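Local atomic coordinates of Non-structural protein 2 (Human respiratory syncytial virus A, PDB entry 7LDK), a protein that antagonises the type I interferon response of the infected host cell, binding the N-terminal part of the RNA sensor RIG-I. Residues Phe103-Gly108 against Ile118-Leu123; Tyr89-Met94 against Lys110-Thr115; Arg39-Ile44 against Phe60-Asn65. All coordinates share one frame; numbering follows the deposited sequence.

Contact 1. Residues Phe103-Gly108 against Ile118-Leu123; sequences FLECIG and IYKYDL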
loop_
_atom_site.group_PDB
_atom_site.type_symbol
_atom_site.label_atom_id
_atom_site.label_comp_id
_atom_site.label_asym_id
_atom_site.label_seq_id
_atom_site.Cartn_x
_atom_site.Cartn_y
_atom_site.Cartn_z
ATOM N N PHE A 103 12.674 13.829 7.449
ATOM C CA PHE A 103 11.207 13.725 7.253
ATOM C C PHE A 103 10.911 12.948 5.974
ATOM O O PHE A 103 11.378 13.379 4.910
ATOM C CB PHE A 103 10.617 15.118 7.194
ATOM C CG PHE A 103 10.819 15.866 8.477
ATOM C CD1 PHE A 103 10.056 15.528 9.579
ATOM C CD2 PHE A 103 11.734 16.905 8.582
ATOM C CE1 PHE A 103 10.188 16.237 10.762
ATOM C CE2 PHE A 103 11.904 17.578 9.780
ATOM C CZ PHE A 103 11.132 17.240 10.871
ATOM N N LEU A 104 10.253 11.798 6.101
ATOM C CA LEU A 104 9.972 10.913 4.952
ATOM C C LEU A 104 8.717 11.389 4.238
ATOM O O LEU A 104 7.814 11.951 4.865
ATOM C CB LEU A 104 9.820 9.473 5.427
ATOM C CG LEU A 104 11.073 8.835 6.009
ATOM C CD1 LEU A 104 10.763 7.476 6.556
ATOM C CD2 LEU A 104 12.157 8.735 4.984
ATOM N N GLU A 105 8.710 11.218 2.929
ATOM C CA GLU A 105 7.544 11.447 2.050
ATOM C C GLU A 105 7.331 10.167 1.239
ATOM O O GLU A 105 8.307 9.682 0.678
ATOM C CB GLU A 105 7.786 12.628 1.121
ATOM C CG GLU A 105 6.515 13.030 0.389
ATOM C CD GLU A 105 6.646 13.797 -0.917
ATOM O OE1 GLU A 105 7.794 14.265 -1.244
ATOM O OE2 GLU A 105 5.593 13.891 -1.616
ATOM N N CYS A 106 6.113 9.634 1.205
ATOM C CA CYS A 106 5.736 8.518 0.320
ATOM C C CYS A 106 5.343 9.110 -1.023
ATOM O O CYS A 106 4.451 9.955 -1.045
ATOM C CB CYS A 106 4.595 7.699 0.897
ATOM S SG CYS A 106 4.221 6.240 -0.113
ATOM N N ILE A 107 6.023 8.698 -2.095
ATOM C CA ILE A 107 5.900 9.288 -3.454
ATOM C C ILE A 107 5.333 8.266 -4.423
ATOM O O ILE A 107 5.204 8.613 -5.596
ATOM C CB ILE A 107 7.254 9.794 -3.940
ATOM C CG1 ILE A 107 8.296 8.683 -3.944
ATOM C CG2 ILE A 107 7.665 10.979 -3.098
ATOM C CD1 ILE A 107 9.239 8.795 -5.079
ATOM N N GLY A 108 5.011 7.077 -3.933
ATOM C CA GLY A 108 4.312 6.054 -4.723
ATOM C C GLY A 108 4.436 4.676 -4.089
ATOM O O GLY A 108 4.876 4.568 -2.910
ATOM N N ILE A 118 4.291 2.856 -9.289
ATOM C CA ILE A 118 3.338 3.952 -9.623
ATOM C C ILE A 118 3.639 5.152 -8.719
ATOM O O ILE A 118 3.573 4.989 -7.483
ATOM C CB ILE A 118 1.875 3.492 -9.434
ATOM C CG1 ILE A 118 1.612 2.178 -10.170
ATOM C CG2 ILE A 118 0.886 4.593 -9.847
ATOM C CD1 ILE A 118 0.326 1.513 -9.772
ATOM N N TYR A 119 3.890 6.315 -9.314
ATOM C CA TYR A 119 4.152 7.566 -8.565
ATOM C C TYR A 119 2.821 8.236 -8.220
ATOM O O TYR A 119 1.855 8.017 -8.914
ATOM C CB TYR A 119 5.154 8.448 -9.320
ATOM C CG TYR A 119 6.514 7.805 -9.378
ATOM C CD1 TYR A 119 7.165 7.478 -8.212
ATOM C CD2 TYR A 119 7.116 7.442 -10.557
ATOM C CE1 TYR A 119 8.390 6.841 -8.202
ATOM C CE2 TYR A 119 8.346 6.797 -10.565
ATOM C CZ TYR A 119 8.987 6.483 -9.382
ATOM O OH TYR A 119 10.161 5.785 -9.312
ATOM N N LYS A 120 2.813 8.976 -7.106
ATOM C CA LYS A 120 1.727 9.834 -6.570
ATOM C C LYS A 120 0.967 10.510 -7.715
ATOM O O LYS A 120 -0.274 10.458 -7.681
ATOM C CB LYS A 120 2.326 10.890 -5.629
ATOM C CG LYS A 120 3.370 11.840 -6.257
ATOM C CD LYS A 120 4.037 12.770 -5.256
ATOM C CE LYS A 120 5.233 13.523 -5.800
ATOM N NZ LYS A 120 5.597 14.668 -4.915
ATOM N N TYR A 121 1.670 11.112 -8.689
ATOM C CA TYR A 121 1.021 11.889 -9.779
ATOM C C TYR A 121 0.060 11.001 -10.586
ATOM O O TYR A 121 -0.748 11.570 -11.324
ATOM C CB TYR A 121 1.991 12.621 -10.722
ATOM C CG TYR A 121 3.199 11.904 -11.288
ATOM C CD1 TYR A 121 3.130 10.848 -12.189
ATOM C CD2 TYR A 121 4.469 12.398 -11.015
ATOM C CE1 TYR A 121 4.277 10.243 -12.695
ATOM C CE2 TYR A 121 5.620 11.837 -11.544
ATOM C CZ TYR A 121 5.534 10.731 -12.360
ATOM O OH TYR A 121 6.722 10.225 -12.816
ATOM N N ASP A 122 0.120 9.673 -10.445
ATOM C CA ASP A 122 -0.603 8.697 -11.302
ATOM C C ASP A 122 -1.594 7.882 -10.463
ATOM O O ASP A 122 -2.214 6.960 -11.031
ATOM C CB ASP A 122 0.404 7.786 -12.020
ATOM C CG ASP A 122 0.717 8.179 -13.460
ATOM O OD1 ASP A 122 0.538 9.355 -13.841
ATOM O OD2 ASP A 122 1.043 7.270 -14.224
ATOM N N LEU A 123 -1.750 8.206 -9.175
ATOM C CA LEU A 123 -2.728 7.546 -8.275
ATOM C C LEU A 123 -4.061 8.290 -8.361
ATOM O O LEU A 123 -4.052 9.484 -8.726
ATOM C CB LEU A 123 -2.201 7.563 -6.838
ATOM C CG LEU A 123 -0.937 6.752 -6.590
ATOM C CD1 LEU A 123 -0.467 6.939 -5.176
ATOM C CD2 LEU A 123 -1.146 5.272 -6.843
#
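A backbone hydrogen bond carries the pairing of Phe103-Gly108 with Ile118-Leu123: Lys120 N donates to Ile107 O at 2.9 Å. The N-H points almost straight at the oxygen (171°) but comes from above the carbonyl plane. Next to it, Gly108 and Tyr119 form an antiparallel non-hydrogen-bonded pair. With no side chain on Gly108, the two backbones come close, CA to CA 4.1 Å, and weaker CA-H...O contacts run both ways, from Tyr119 CA to Ile107 O and from Gly108 CA to Ile118 O. The extended run ends at once, because Lys120-Asp122 forms a 3-10 turn in which Asp122 N donates to Tyr119 O at 2.8 Å.

Apolar packing is supplied by Ile107 and Tyr119, whose side chains lie side by side and point the same way. Ile107 CD1 touches Tyr119 CE1 at 3.8 Å, while Ile107 O lies at the edge of the ring, in its plane.

The charged pair is looser. Lys120 runs out extended beyond CG and crosses Glu105 at about a right angle, giving a salt bridge whose hydrogen bond, NZ to Glu105 OE2, is weak at 3.4 Å; Glu105 OE1 is held by His100.

Asp122 and Leu123 open the C-terminal motif assigned, by similarity, to MAP1B binding. Strand 103-110 is central in the three-stranded antiparallel sheet, with strand 94-100 along one edge and the short strand 118-119 on the other, and Cys106 and Leu123 both pack on Ile41 of helix 38-50.

Contact 2. Residues Tyr89-Met94 against Lys110-Thr115; sequences YGTFPM and KPTKHT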
loop_
_atom_site.group_PDB
_atom_site.type_symbol
_atom_site.label_atom_id
_atom_site.label_comp_id
_atom_site.label_asym_id
_atom_site.label_seq_id
_atom_site.Cartn_x
_atom_site.Cartn_y
_atom_site.Cartn_z
ATOM N N TYR A 89 3.303 -15.168 -2.495
ATOM C CA TYR A 89 3.593 -14.559 -3.822
ATOM C C TYR A 89 3.900 -13.054 -3.735
ATOM O O TYR A 89 4.167 -12.466 -4.771
ATOM C CB TYR A 89 2.429 -14.811 -4.785
ATOM C CG TYR A 89 2.199 -16.261 -5.137
ATOM C CD1 TYR A 89 1.394 -17.058 -4.335
ATOM C CD2 TYR A 89 2.729 -16.831 -6.286
ATOM C CE1 TYR A 89 1.150 -18.389 -4.640
ATOM C CE2 TYR A 89 2.496 -18.166 -6.600
ATOM C CZ TYR A 89 1.707 -18.947 -5.771
ATOM O OH TYR A 89 1.456 -20.253 -6.059
ATOM N N GLY A 90 3.891 -12.433 -2.562
ATOM C CA GLY A 90 4.358 -11.046 -2.364
ATOM C C GLY A 90 3.555 -10.012 -3.148
ATOM O O GLY A 90 4.152 -9.016 -3.676
ATOM N N THR A 91 2.238 -10.167 -3.170
ATOM C CA THR A 91 1.262 -9.389 -3.984
ATOM C C THR A 91 0.780 -8.106 -3.260
ATOM O O THR A 91 -0.008 -7.324 -3.867
ATOM C CB THR A 91 0.083 -10.326 -4.264
ATOM O OG1 THR A 91 -0.663 -9.787 -5.348
ATOM C CG2 THR A 91 -0.786 -10.509 -3.037
ATOM N N PHE A 92 1.158 -7.903 -1.988
ATOM C CA PHE A 92 0.791 -6.664 -1.249
ATOM C C PHE A 92 1.744 -5.537 -1.654
ATOM O O PHE A 92 2.942 -5.752 -1.860
ATOM C CB PHE A 92 0.710 -6.912 0.261
ATOM C CG PHE A 92 -0.578 -7.558 0.714
ATOM C CD1 PHE A 92 -1.569 -7.939 -0.192
ATOM C CD2 PHE A 92 -0.800 -7.802 2.063
ATOM C CE1 PHE A 92 -2.733 -8.562 0.238
ATOM C CE2 PHE A 92 -1.969 -8.424 2.490
ATOM C CZ PHE A 92 -2.931 -8.804 1.578
ATOM N N PRO A 93 1.223 -4.301 -1.788
ATOM C CA PRO A 93 2.023 -3.155 -2.194
ATOM C C PRO A 93 3.068 -2.782 -1.143
ATOM O O PRO A 93 2.849 -3.030 0.026
ATOM C CB PRO A 93 0.983 -2.033 -2.319
ATOM C CG PRO A 93 -0.046 -2.410 -1.304
ATOM C CD PRO A 93 -0.159 -3.907 -1.484
ATOM N N MET A 94 4.176 -2.224 -1.616
ATOM C CA MET A 94 5.272 -1.640 -0.806
ATOM C C MET A 94 5.356 -0.150 -1.120
ATOM O O MET A 94 5.260 0.267 -2.272
ATOM C CB MET A 94 6.625 -2.261 -1.161
ATOM C CG MET A 94 6.790 -3.707 -0.814
ATOM S SD MET A 94 8.018 -4.400 -1.971
ATOM C CE MET A 94 7.213 -5.953 -2.394
ATOM N N LYS A 110 5.195 0.241 -5.164
ATOM C CA LYS A 110 5.285 -0.998 -5.972
ATOM C C LYS A 110 4.035 -1.825 -5.684
ATOM O O LYS A 110 3.926 -2.384 -4.600
ATOM C CB LYS A 110 6.486 -1.839 -5.554
ATOM C CG LYS A 110 7.808 -1.387 -6.086
ATOM C CD LYS A 110 8.815 -2.469 -5.977
ATOM C CE LYS A 110 8.556 -3.630 -6.910
ATOM N NZ LYS A 110 8.790 -3.243 -8.315
ATOM N N PRO A 111 3.052 -1.934 -6.604
ATOM C CA PRO A 111 1.792 -2.629 -6.303
ATOM C C PRO A 111 1.962 -4.108 -5.914
ATOM O O PRO A 111 1.196 -4.560 -5.074
ATOM C CB PRO A 111 0.985 -2.512 -7.607
ATOM C CG PRO A 111 1.616 -1.336 -8.346
ATOM C CD PRO A 111 3.081 -1.387 -7.968
ATOM N N THR A 112 2.945 -4.796 -6.511
ATOM C CA THR A 112 3.362 -6.196 -6.198
ATOM C C THR A 112 4.876 -6.328 -6.374
ATOM O O THR A 112 5.500 -5.338 -6.719
ATOM C CB THR A 112 2.652 -7.230 -7.091
ATOM O OG1 THR A 112 3.354 -7.342 -8.331
ATOM C CG2 THR A 112 1.202 -6.893 -7.357
ATOM N N LYS A 113 5.417 -7.528 -6.150
ATOM C CA LYS A 113 6.844 -7.896 -6.357
ATOM C C LYS A 113 7.267 -7.615 -7.806
ATOM O O LYS A 113 8.362 -7.090 -8.006
ATOM C CB LYS A 113 7.048 -9.396 -6.125
ATOM C CG LYS A 113 7.699 -9.838 -4.825
ATOM C CD LYS A 113 8.088 -11.321 -4.935
ATOM C CE LYS A 113 9.208 -11.754 -4.009
ATOM N NZ LYS A 113 9.031 -11.183 -2.650
ATOM N N HIS A 114 6.406 -7.970 -8.753
ATOM C CA HIS A 114 6.676 -8.137 -10.199
ATOM C C HIS A 114 6.361 -6.864 -10.989
ATOM O O HIS A 114 6.740 -6.814 -12.164
ATOM C CB HIS A 114 5.740 -9.211 -10.747
ATOM C CG HIS A 114 5.977 -10.591 -10.237
ATOM N ND1 HIS A 114 5.509 -11.708 -10.926
ATOM C CD2 HIS A 114 6.626 -11.057 -9.146
ATOM C CE1 HIS A 114 5.854 -12.805 -10.277
ATOM N NE2 HIS A 114 6.543 -12.430 -9.178
ATOM N N THR A 115 5.637 -5.908 -10.397
ATOM C CA THR A 115 5.027 -4.774 -11.146
ATOM C C THR A 115 5.856 -3.514 -10.908
ATOM O O THR A 115 6.366 -3.305 -9.808
ATOM C CB THR A 115 3.560 -4.555 -10.752
ATOM O OG1 THR A 115 3.574 -4.195 -9.374
ATOM C CG2 THR A 115 2.681 -5.769 -10.970
#
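A positive phi at Gly90 (62°), the first residue to leave the helical conformation after helix 55-89, turns the chain so that Gly90 O faces Thr112 and Lys113. On the other side, Thr112 holds OG1 between its backbone N and carbonyl carbon (chi1 84°), which sets CG2 anti to the carbonyl carbon and lets this methyl reach Thr91 O at 3.7 Å. The two threonines cross obliquely. Lys113 N makes a weak hydrogen bond to Gly90 O at 3.2 Å, and the aliphatic part of the Lys113 side chain runs past the same oxygen.

Farther along, the segments converge into an antiparallel hydrogen-bonded pair, Met94 with Lys110, at the open end of the beta hairpin made by strands 94-100 and 103-110. Met94 N donates to Lys110 O at 3.0 Å and Lys110 N to Met94 O at 2.9 Å, each donor lying in the plane of its carbonyl. Their side chains rise on the same face of the sheet. The next pair out is Pro93 beside Pro111, CA to CA 4.1 Å, with a CA-H...O contact from Pro93 CA to Lys110 O (3.2 Å). Farther out the N-H of Phe92 turns away to Asn86 OD1. Pro93 itself is packed on Thr32 of helix 24-35 and Tyr66 of helix 55-89.

The loop 110-115 is braced from within. Thr112 OG1 accepts from His114 N, an ST turn, and Thr115 OG1 takes the N-H of Thr112 at 3.0 Å. Lys110, bent at chi3 and chi4, curls back so that NZ donates to Thr115 O at 2.8 Å.

Contact 3. Residues Arg39-Ile44 against Phe60-Asn65; sequences RFIYLI and FTFLVN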
loop_
_atom_site.group_PDB
_atom_site.type_symbol
_atom_site.label_atom_id
_atom_site.label_comp_id
_atom_site.label_asym_id
_atom_site.label_seq_id
_atom_site.Cartn_x
_atom_site.Cartn_y
_atom_site.Cartn_z
ATOM N N ARG A 39 -5.572 10.420 -1.141
ATOM C CA ARG A 39 -6.003 10.697 0.255
ATOM C C ARG A 39 -5.313 9.741 1.213
ATOM O O ARG A 39 -5.016 10.168 2.345
ATOM C CB ARG A 39 -7.517 10.645 0.421
ATOM C CG ARG A 39 -8.147 12.037 0.462
ATOM C CD ARG A 39 -9.591 12.089 -0.006
ATOM N NE ARG A 39 -9.787 11.421 -1.295
ATOM C CZ ARG A 39 -10.472 10.285 -1.501
ATOM N NH1 ARG A 39 -11.047 9.644 -0.492
ATOM N NH2 ARG A 39 -10.550 9.774 -2.722
ATOM N N PHE A 40 -5.056 8.513 0.775
ATOM C CA PHE A 40 -4.290 7.512 1.559
ATOM C C PHE A 40 -2.855 8.025 1.787
ATOM O O PHE A 40 -2.389 8.079 2.943
ATOM C CB PHE A 40 -4.340 6.177 0.831
ATOM C CG PHE A 40 -3.710 5.035 1.584
ATOM C CD1 PHE A 40 -2.331 4.837 1.577
ATOM C CD2 PHE A 40 -4.498 4.154 2.293
ATOM C CE1 PHE A 40 -1.762 3.793 2.281
ATOM C CE2 PHE A 40 -3.925 3.123 3.005
ATOM C CZ PHE A 40 -2.561 2.944 3.005
ATOM N N ILE A 41 -2.168 8.431 0.715
ATOM C CA ILE A 41 -0.771 8.954 0.777
ATOM C C ILE A 41 -0.734 10.217 1.647
ATOM O O ILE A 41 0.240 10.407 2.391
ATOM C CB ILE A 41 -0.230 9.267 -0.623
ATOM C CG1 ILE A 41 -0.102 8.053 -1.538
ATOM C CG2 ILE A 41 1.076 9.988 -0.489
ATOM C CD1 ILE A 41 0.638 6.908 -0.947
ATOM N N TYR A 42 -1.760 11.062 1.560
ATOM C CA TYR A 42 -1.891 12.307 2.355
ATOM C C TYR A 42 -1.795 11.980 3.843
ATOM O O TYR A 42 -1.031 12.674 4.553
ATOM C CB TYR A 42 -3.184 13.036 1.995
ATOM C CG TYR A 42 -3.198 13.577 0.578
ATOM C CD1 TYR A 42 -2.039 13.587 -0.206
ATOM C CD2 TYR A 42 -4.360 14.110 0.018
ATOM C CE1 TYR A 42 -2.048 14.057 -1.505
ATOM C CE2 TYR A 42 -4.377 14.602 -1.279
ATOM C CZ TYR A 42 -3.215 14.576 -2.037
ATOM O OH TYR A 42 -3.197 15.061 -3.313
ATOM N N LEU A 43 -2.500 10.937 4.275
ATOM C CA LEU A 43 -2.530 10.532 5.698
ATOM C C LEU A 43 -1.148 10.034 6.096
ATOM O O LEU A 43 -0.675 10.427 7.201
ATOM C CB LEU A 43 -3.602 9.464 5.937
ATOM C CG LEU A 43 -5.053 9.956 5.792
ATOM C CD1 LEU A 43 -6.042 8.875 6.212
ATOM C CD2 LEU A 43 -5.341 11.268 6.557
ATOM N N ILE A 44 -0.522 9.223 5.239
ATOM C CA ILE A 44 0.793 8.603 5.549
ATOM C C ILE A 44 1.801 9.730 5.710
ATOM O O ILE A 44 2.578 9.705 6.676
ATOM C CB ILE A 44 1.235 7.622 4.446
ATOM C CG1 ILE A 44 0.289 6.433 4.320
ATOM C CG2 ILE A 44 2.671 7.147 4.675
ATOM C CD1 ILE A 44 0.195 5.639 5.597
ATOM N N PHE A 60 5.538 0.303 8.383
ATOM C CA PHE A 60 4.568 -0.363 9.275
ATOM C C PHE A 60 3.235 0.393 9.190
ATOM O O PHE A 60 2.188 -0.226 8.901
ATOM C CB PHE A 60 5.144 -0.424 10.686
ATOM C CG PHE A 60 4.247 -1.115 11.668
ATOM C CD1 PHE A 60 4.321 -2.486 11.841
ATOM C CD2 PHE A 60 3.344 -0.400 12.436
ATOM C CE1 PHE A 60 3.521 -3.127 12.772
ATOM C CE2 PHE A 60 2.530 -1.047 13.355
ATOM C CZ PHE A 60 2.619 -2.412 13.519
ATOM N N THR A 61 3.278 1.705 9.417
ATOM C CA THR A 61 2.095 2.597 9.369
ATOM C C THR A 61 1.409 2.454 8.013
ATOM O O THR A 61 0.183 2.380 7.969
ATOM C CB THR A 61 2.493 4.047 9.627
ATOM O OG1 THR A 61 2.998 4.035 10.953
ATOM C CG2 THR A 61 1.337 5.006 9.505
ATOM N N PHE A 62 2.189 2.416 6.940
ATOM C CA PHE A 62 1.682 2.235 5.563
ATOM C C PHE A 62 0.880 0.933 5.500
ATOM O O PHE A 62 -0.237 0.960 5.022
ATOM C CB PHE A 62 2.836 2.266 4.561
ATOM C CG PHE A 62 2.370 2.094 3.143
ATOM C CD1 PHE A 62 2.033 3.189 2.380
ATOM C CD2 PHE A 62 2.219 0.835 2.581
ATOM C CE1 PHE A 62 1.602 3.034 1.074
ATOM C CE2 PHE A 62 1.760 0.682 1.282
ATOM C CZ PHE A 62 1.465 1.783 0.530
ATOM N N LEU A 63 1.437 -0.181 5.961
ATOM C CA LEU A 63 0.775 -1.494 5.804
ATOM C C LEU A 63 -0.397 -1.622 6.770
ATOM O O LEU A 63 -1.414 -2.194 6.339
ATOM C CB LEU A 63 1.778 -2.618 6.039
ATOM C CG LEU A 63 2.877 -2.668 4.986
ATOM C CD1 LEU A 63 3.844 -3.796 5.317
ATOM C CD2 LEU A 63 2.303 -2.830 3.576
ATOM N N VAL A 64 -0.286 -1.115 7.999
ATOM C CA VAL A 64 -1.435 -1.129 8.937
ATOM C C VAL A 64 -2.637 -0.494 8.223
ATOM O O VAL A 64 -3.709 -1.100 8.212
ATOM C CB VAL A 64 -1.115 -0.419 10.270
ATOM C CG1 VAL A 64 -2.378 -0.127 11.069
ATOM C CG2 VAL A 64 -0.146 -1.216 11.124
ATOM N N ASN A 65 -2.468 0.674 7.619
ATOM C CA ASN A 65 -3.582 1.433 6.995
ATOM C C ASN A 65 -4.058 0.685 5.748
ATOM O O ASN A 65 -5.270 0.626 5.543
ATOM C CB ASN A 65 -3.197 2.879 6.712
ATOM C CG ASN A 65 -2.875 3.652 7.968
ATOM O OD1 ASN A 65 -2.754 3.110 9.044
ATOM N ND2 ASN A 65 -2.702 4.941 7.859
#
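Helices 38-50 and 55-89 form an antiparallel helical hairpin, and Arg39-Ile44 against Phe60-Asn65 is part of its buried interface. Over these segments the axes approach to 10.6 Å, and their directions differ by 140°, a markedly splayed crossing. No hydrogen bond joins the two segments; side chains of 39-44 pack on side chains and backbone of 60-65.

Its centre is a T-shaped pair in which the edge of Phe40 is directed at the face of Phe62, with ring centroids 5.5 Å apart and planes at 81°. Both rings have CG anti to the backbone N, which carries them from their own helices into the gap between the two. Phe40 CE1 is the atom that meets Phe62, 3.7 Å from its CE1, while the adjoining rim, CZ and CE2, rests on Asn65, with CZ 3.8 Å from Asn65 CB. Ile36 and Ile109 add to the packing round Phe62.

One turn on, Ile44 sends its CD1 methyl between Thr61, Phe62 and Asn65. The Thr61 hydroxyl is hydrogen-bonded to Gln57 O, and with chi1 -63° CG2, anti to the backbone N, meets Ile44. Passing Asn65 in the opposite direction, Ile44 brings CD1 within 3.7 Å of Asn65 ND2.

Overall arrangement
Contacts 1 and 2 share strand 103-110: one lies on its edge toward strand 118-119, the other at its end beside strand 94-100. Their centres are about 16 Å apart, and they meet where Ile118 CD1 packs on Pro111 CG at 3.4 Å. Contact 3 has its centre about 11 Å from that of contact 1, and Cys106 CB meets Ile44 CG2 at 4.3 Å. Arg39 forms a salt bridge with the C-terminal carboxylate of Pro125, tying helix 38-50 to the proposed MAP1B-binding motif. Toward contact 2, about 16 Å away between centres, Leu63 CD2 approaches Pro93 O at 3.6 Å. A D(-)-tartaric acid, probably from the crystallisation liquor, lies about 6 Å from the Thr61 side chain.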